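Local coordinates for protein putative branched-chain amino acid aminotransferase IlvE (Streptococcus mutans, PDB 4DQN) that probably transfers the amino group between branched-chain amino acids and 2-oxoglutarate, with pyridoxal 5'-phosphate as cofactor, in leucine and isoleucine biosynthesis, at residues 27-31 with 32-36; 249-252 with 253-257. One frame throughout, in Å; residues are numbered along the deposited sequence.

Interaction 1: 27-31 with 32-36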
loop_
_atom_site.group_PDB
_atom_site.type_symbol
_atom_site.label_atom_id
_atom_site.label_comp_id
_atom_site.label_asym_id
_atom_site.label_seq_id
_atom_site.Cartn_x
_atom_site.Cartn_y
_atom_site.Cartn_z
ATOM N N SER A 27 16.573 12.540 7.823
ATOM C CA SER A 27 17.837 11.926 7.449
ATOM C C SER A 27 17.626 11.315 6.077
ATOM O O SER A 27 16.553 10.763 5.801
ATOM C CB SER A 27 18.233 10.842 8.461
ATOM O OG SER A 27 19.477 10.232 8.122
ATOM N N TYR A 28 18.637 11.431 5.221
ATOM C CA TYR A 28 18.549 10.934 3.855
ATOM C C TYR A 28 19.475 9.745 3.665
ATOM O O TYR A 28 20.599 9.736 4.174
ATOM C CB TYR A 28 18.918 12.041 2.846
ATOM C CG TYR A 28 17.957 13.218 2.819
ATOM C CD1 TYR A 28 18.045 14.238 3.763
ATOM C CD2 TYR A 28 16.976 13.317 1.840
ATOM C CE1 TYR A 28 17.174 15.322 3.734
ATOM C CE2 TYR A 28 16.100 14.409 1.800
ATOM C CZ TYR A 28 16.210 15.395 2.755
ATOM O OH TYR A 28 15.348 16.472 2.735
ATOM N N TYR A 29 18.998 8.733 2.940
ATOM C CA TYR A 29 19.830 7.590 2.585
ATOM C C TYR A 29 20.180 7.708 1.107
ATOM O O TYR A 29 19.299 7.798 0.252
ATOM C CB TYR A 29 19.065 6.296 2.862
ATOM C CG TYR A 29 19.803 4.996 2.624
ATOM C CD1 TYR A 29 19.875 4.434 1.354
ATOM C CD2 TYR A 29 20.366 4.298 3.683
ATOM C CE1 TYR A 29 20.526 3.224 1.144
ATOM C CE2 TYR A 29 21.018 3.080 3.486
ATOM C CZ TYR A 29 21.091 2.554 2.209
ATOM O OH TYR A 29 21.730 1.348 1.996
ATOM N N LYS A 30 21.477 7.745 0.822
ATOM C CA LYS A 30 21.996 7.780 -0.542
ATOM C C LYS A 30 23.292 6.978 -0.586
ATOM O O LYS A 30 24.023 6.927 0.404
ATOM C CB LYS A 30 22.288 9.225 -0.983
ATOM C CG LYS A 30 21.127 10.198 -0.788
ATOM C CD LYS A 30 21.459 11.616 -1.249
ATOM C CE LYS A 30 20.432 12.607 -0.692
ATOM N NZ LYS A 30 20.440 13.929 -1.380
ATOM N N ASP A 31 23.563 6.351 -1.728
ATOM C CA ASP A 31 24.817 5.627 -1.942
ATOM C C ASP A 31 25.074 4.587 -0.858
ATOM O O ASP A 31 26.194 4.451 -0.373
ATOM C CB ASP A 31 25.991 6.609 -2.025
ATOM C CG ASP A 31 25.821 7.621 -3.139
ATOM O OD1 ASP A 31 25.482 7.202 -4.271
ATOM O OD2 ASP A 31 26.016 8.832 -2.887
ATOM N N GLY A 32 24.021 3.876 -0.466
ATOM C CA GLY A 32 24.134 2.826 0.527
ATOM C C GLY A 32 24.341 3.265 1.968
ATOM O O GLY A 32 24.626 2.416 2.815
ATOM N N LYS A 33 24.195 4.563 2.259
ATOM C CA LYS A 33 24.434 5.092 3.619
ATOM C C LYS A 33 23.361 6.086 4.062
ATOM O O LYS A 33 22.862 6.853 3.240
ATOM C CB LYS A 33 25.780 5.832 3.694
ATOM C CG LYS A 33 26.969 5.110 3.108
ATOM C CD LYS A 33 27.338 3.870 3.930
ATOM C CE LYS A 33 28.600 3.193 3.387
ATOM N NZ LYS A 33 28.479 2.917 1.921
ATOM N N TRP A 34 23.023 6.077 5.357
ATOM C CA TRP A 34 22.259 7.167 5.976
ATOM C C TRP A 34 23.194 8.322 6.303
ATOM O O TRP A 34 24.309 8.095 6.765
ATOM C CB TRP A 34 21.624 6.721 7.306
ATOM C CG TRP A 34 20.485 5.776 7.145
ATOM C CD1 TRP A 34 20.483 4.439 7.422
ATOM C CD2 TRP A 34 19.180 6.093 6.645
ATOM N NE1 TRP A 34 19.241 3.901 7.133
ATOM C CE2 TRP A 34 18.432 4.898 6.646
ATOM C CE3 TRP A 34 18.570 7.274 6.211
ATOM C CZ2 TRP A 34 17.100 4.856 6.224
ATOM C CZ3 TRP A 34 17.244 7.225 5.778
ATOM C CH2 TRP A 34 16.529 6.028 5.791
ATOM N N ASP A 35 22.748 9.557 6.095
ATOM C CA ASP A 35 23.471 10.693 6.669
ATOM C C ASP A 35 23.210 10.715 8.175
ATOM O O ASP A 35 22.470 9.861 8.681
ATOM C CB ASP A 35 23.125 12.029 5.988
ATOM C CG ASP A 35 21.680 12.476 6.208
ATOM O OD1 ASP A 35 21.169 13.202 5.331
ATOM O OD2 ASP A 35 21.048 12.148 7.240
ATOM N N ASP A 36 23.808 11.672 8.887
ATOM C CA ASP A 36 23.697 11.721 10.347
ATOM C C ASP A 36 22.349 12.230 10.833
ATOM O O ASP A 36 22.044 12.125 12.017
ATOM C CB ASP A 36 24.780 12.628 10.943
ATOM C CG ASP A 36 26.182 12.093 10.728
ATOM O OD1 ASP A 36 26.332 10.908 10.336
ATOM O OD2 ASP A 36 27.143 12.864 10.954
#

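Interaction 2: 249-252 with 253-257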
loop_
_atom_site.group_PDB
_atom_site.type_symbol
_atom_site.label_atom_id
_atom_site.label_comp_id
_atom_site.label_asym_id
_atom_site.label_seq_id
_atom_site.Cartn_x
_atom_site.Cartn_y
_atom_site.Cartn_z
ATOM N N PRO A 249 2.247 -6.897 15.058
ATOM C CA PRO A 249 2.483 -7.072 16.495
ATOM C C PRO A 249 2.704 -5.729 17.206
ATOM O O PRO A 249 3.754 -5.105 17.015
ATOM C CB PRO A 249 3.762 -7.919 16.537
ATOM C CG PRO A 249 4.448 -7.696 15.194
ATOM C CD PRO A 249 3.492 -6.964 14.275
ATOM N N SER A 250 1.734 -5.285 18.008
ATOM C CA SER A 250 1.856 -3.980 18.669
ATOM C C SER A 250 2.754 -4.033 19.909
ATOM O O SER A 250 2.832 -5.059 20.600
ATOM C CB SER A 250 0.480 -3.368 18.986
ATOM O OG SER A 250 -0.031 -3.787 20.238
ATOM N N VAL A 251 3.461 -2.939 20.166
ATOM C CA VAL A 251 4.301 -2.832 21.363
ATOM C C VAL A 251 3.406 -2.910 22.602
ATOM O O VAL A 251 3.766 -3.494 23.629
ATOM C CB VAL A 251 5.094 -1.514 21.347
ATOM C CG1 VAL A 251 6.054 -1.445 22.525
ATOM C CG2 VAL A 251 5.874 -1.388 20.047
ATOM N N THR A 252 2.217 -2.335 22.484
ATOM C CA THR A 252 1.253 -2.345 23.580
ATOM C C THR A 252 0.839 -3.775 23.941
ATOM O O THR A 252 0.772 -4.125 25.122
ATOM C CB THR A 252 0.027 -1.484 23.228
ATOM O OG1 THR A 252 0.481 -0.208 22.757
ATOM C CG2 THR A 252 -0.851 -1.256 24.456
ATOM N N LYS A 253 0.602 -4.610 22.930
ATOM C CA LYS A 253 0.246 -6.012 23.171
ATOM C C LYS A 253 1.330 -6.785 23.910
ATOM O O LYS A 253 1.039 -7.517 24.861
ATOM C CB LYS A 253 -0.081 -6.735 21.859
ATOM C CG LYS A 253 0.001 -8.249 22.019
ATOM C CD LYS A 253 -0.256 -9.006 20.732
ATOM C CE LYS A 253 0.975 -9.090 19.851
ATOM N NZ LYS A 253 0.632 -9.834 18.596
ATOM N N TYR A 254 2.581 -6.633 23.482
ATOM C CA TYR A 254 3.668 -7.335 24.151
ATOM C C TYR A 254 3.813 -6.848 25.580
ATOM O O TYR A 254 4.042 -7.646 26.493
ATOM C CB TYR A 254 4.981 -7.168 23.379
ATOM C CG TYR A 254 5.003 -7.997 22.122
ATOM C CD1 TYR A 254 4.479 -9.284 22.121
ATOM C CD2 TYR A 254 5.508 -7.487 20.932
ATOM C CE1 TYR A 254 4.475 -10.054 20.984
ATOM C CE2 TYR A 254 5.509 -8.254 19.777
ATOM C CZ TYR A 254 4.986 -9.539 19.814
ATOM O OH TYR A 254 4.971 -10.321 18.681
ATOM N N SER A 255 3.672 -5.540 25.768
ATOM C CA SER A 255 3.725 -4.941 27.104
ATOM C C SER A 255 2.619 -5.473 28.024
ATOM O O SER A 255 2.866 -5.751 29.203
ATOM C CB SER A 255 3.637 -3.419 26.984
ATOM O OG SER A 255 4.736 -2.929 26.229
ATOM N N LEU A 256 1.408 -5.614 27.483
ATOM C CA LEU A 256 0.266 -6.117 28.246
ATOM C C LEU A 256 0.444 -7.592 28.587
ATOM O O LEU A 256 0.155 -8.016 29.712
ATOM C CB LEU A 256 -1.048 -5.893 27.483
ATOM C CG LEU A 256 -1.525 -4.433 27.491
ATOM C CD1 LEU A 256 -2.798 -4.243 26.694
ATOM C CD2 LEU A 256 -1.723 -3.940 28.934
ATOM N N LEU A 257 0.921 -8.362 27.614
ATOM C CA LEU A 257 1.310 -9.757 27.827
ATOM C C LEU A 257 2.261 -9.864 29.011
ATOM O O LEU A 257 2.099 -10.712 29.904
ATOM C CB LEU A 257 2.046 -10.254 26.587
ATOM C CG LEU A 257 1.542 -11.413 25.722
ATOM C CD1 LEU A 257 0.144 -11.864 26.075
ATOM C CD2 LEU A 257 1.640 -11.034 24.250
#

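Interaction 1: 27-31 with 32-36
Tyr-29 and Trp-34 form a non-hydrogen-bonded pair of an antiparallel hairpin, with both side chains on the same face of the sheet, where they cross at about a right angle. The phenol of Tyr-29 turns an edge to the indole face, with ring planes 72° apart and 4.8 Å from the Tyr-29 ring centroid to that of the Trp-34 five-membered ring. A CH-pi contact backs this T-shaped pair: CB of Tyr-29 sits over the six-membered ring of Trp-34, 3.5 Å from CE3. With CG anti to the backbone N (chi1 -177°), the Tyr-29 ring runs toward the turn and lies along Gly-32 and Lys-33, the N of Lys-33 being over one of its faces. The indole N-H is used elsewhere, on the carbonyl of Gln-97.

At the other end, the carboxylate of Asp-35 folds back over the first strand. Its CG stands between backbone N and carbonyl carbon (chi1 66°), which brings OD2 within 2.6 Å of Ser-27 OG, a hydrogen bond arriving from above the carboxylate plane. OD1 accepts from Tyr-28 N at 3.1 Å and lies near the plane of the Tyr-28 ring, at its edge. The Asp-35 N returns a bond to Tyr-28 O (2.9 Å). Lys-102 hydrogen-bonds both Ser-27 OG and the Asp-35 carbonyl, and its charge would be expected to favour the nearby carboxylate.

Lys-30 and Lys-33, exchanging two backbone bonds, close the turn through Asp-31 and Gly-32. This is a beta hairpin with a two-residue type I' loop, here forming one margin of the antiparallel sheet, where strand 33-40 is outermost within the chain.

Interaction 2: 249-252 with 253-257
Pro-249 leads into a helix whose N-terminus is capped by Ser-250, a textbook way of occupying an amide that lacks a helical carbonyl partner. The CB of Pro-249 packs obliquely on the phenol of Tyr-254, 3.4 Å from OH and 3.7 Å from CE2, and the Lys-253 chain, bent at chi3, runs back beside the same proline.

Next comes Ser-250. Its OG takes the N-H of Lys-253 at 2.9 Å: with OG lodged between the backbone N and the carbonyl carbon (chi1 87°), the hydroxyl points at that amide. Arg-85 donates to the Pro-249 carbonyl and Asn-229 holds the serine's own N. The Ser-250 carbonyl starts the helical pattern with a longer bond from Tyr-254 N (3.3 Å).

Val-251 O is gripped twice by Ser-255, whose N bonds at 3.0 Å and whose OG bonds at 2.8 Å, the two donors arriving from opposite faces of the carbonyl plane.

Thr-252, Ser-255 and Leu-256 all touch Leu-325 of helix 316-329, which places this turn in the buried core. Thr-252 gives its carbonyl to Leu-256 N, and the CG of Leu-256 leans on that Thr-252 O at 3.3 Å.

How the interactions relate
Both contacts show neighbours in sequence settling a local shape by pairing side-chain oxygens with backbone N-H groups, but in very different settings. Interaction 1 lies at the surface, its centre about 26 Å from the centre of the chain, in the antiparallel sheet; interaction 2 is buried, its centre about 10 Å from that of the chain, where helix 251-262 links strands 238-241 and 267-270 of the mixed sheet. The centres of interactions 1 and 2 are about 31 Å apart. The nearest atoms of interactions 1 and 2 are about 19 Å apart, so they do not touch. Interaction 2 is near the predicted cofactor site: the side chain of Ser-250 is about 7 Å from that of Lys-188, which carries no cofactor here. Interaction 1 is remote from it.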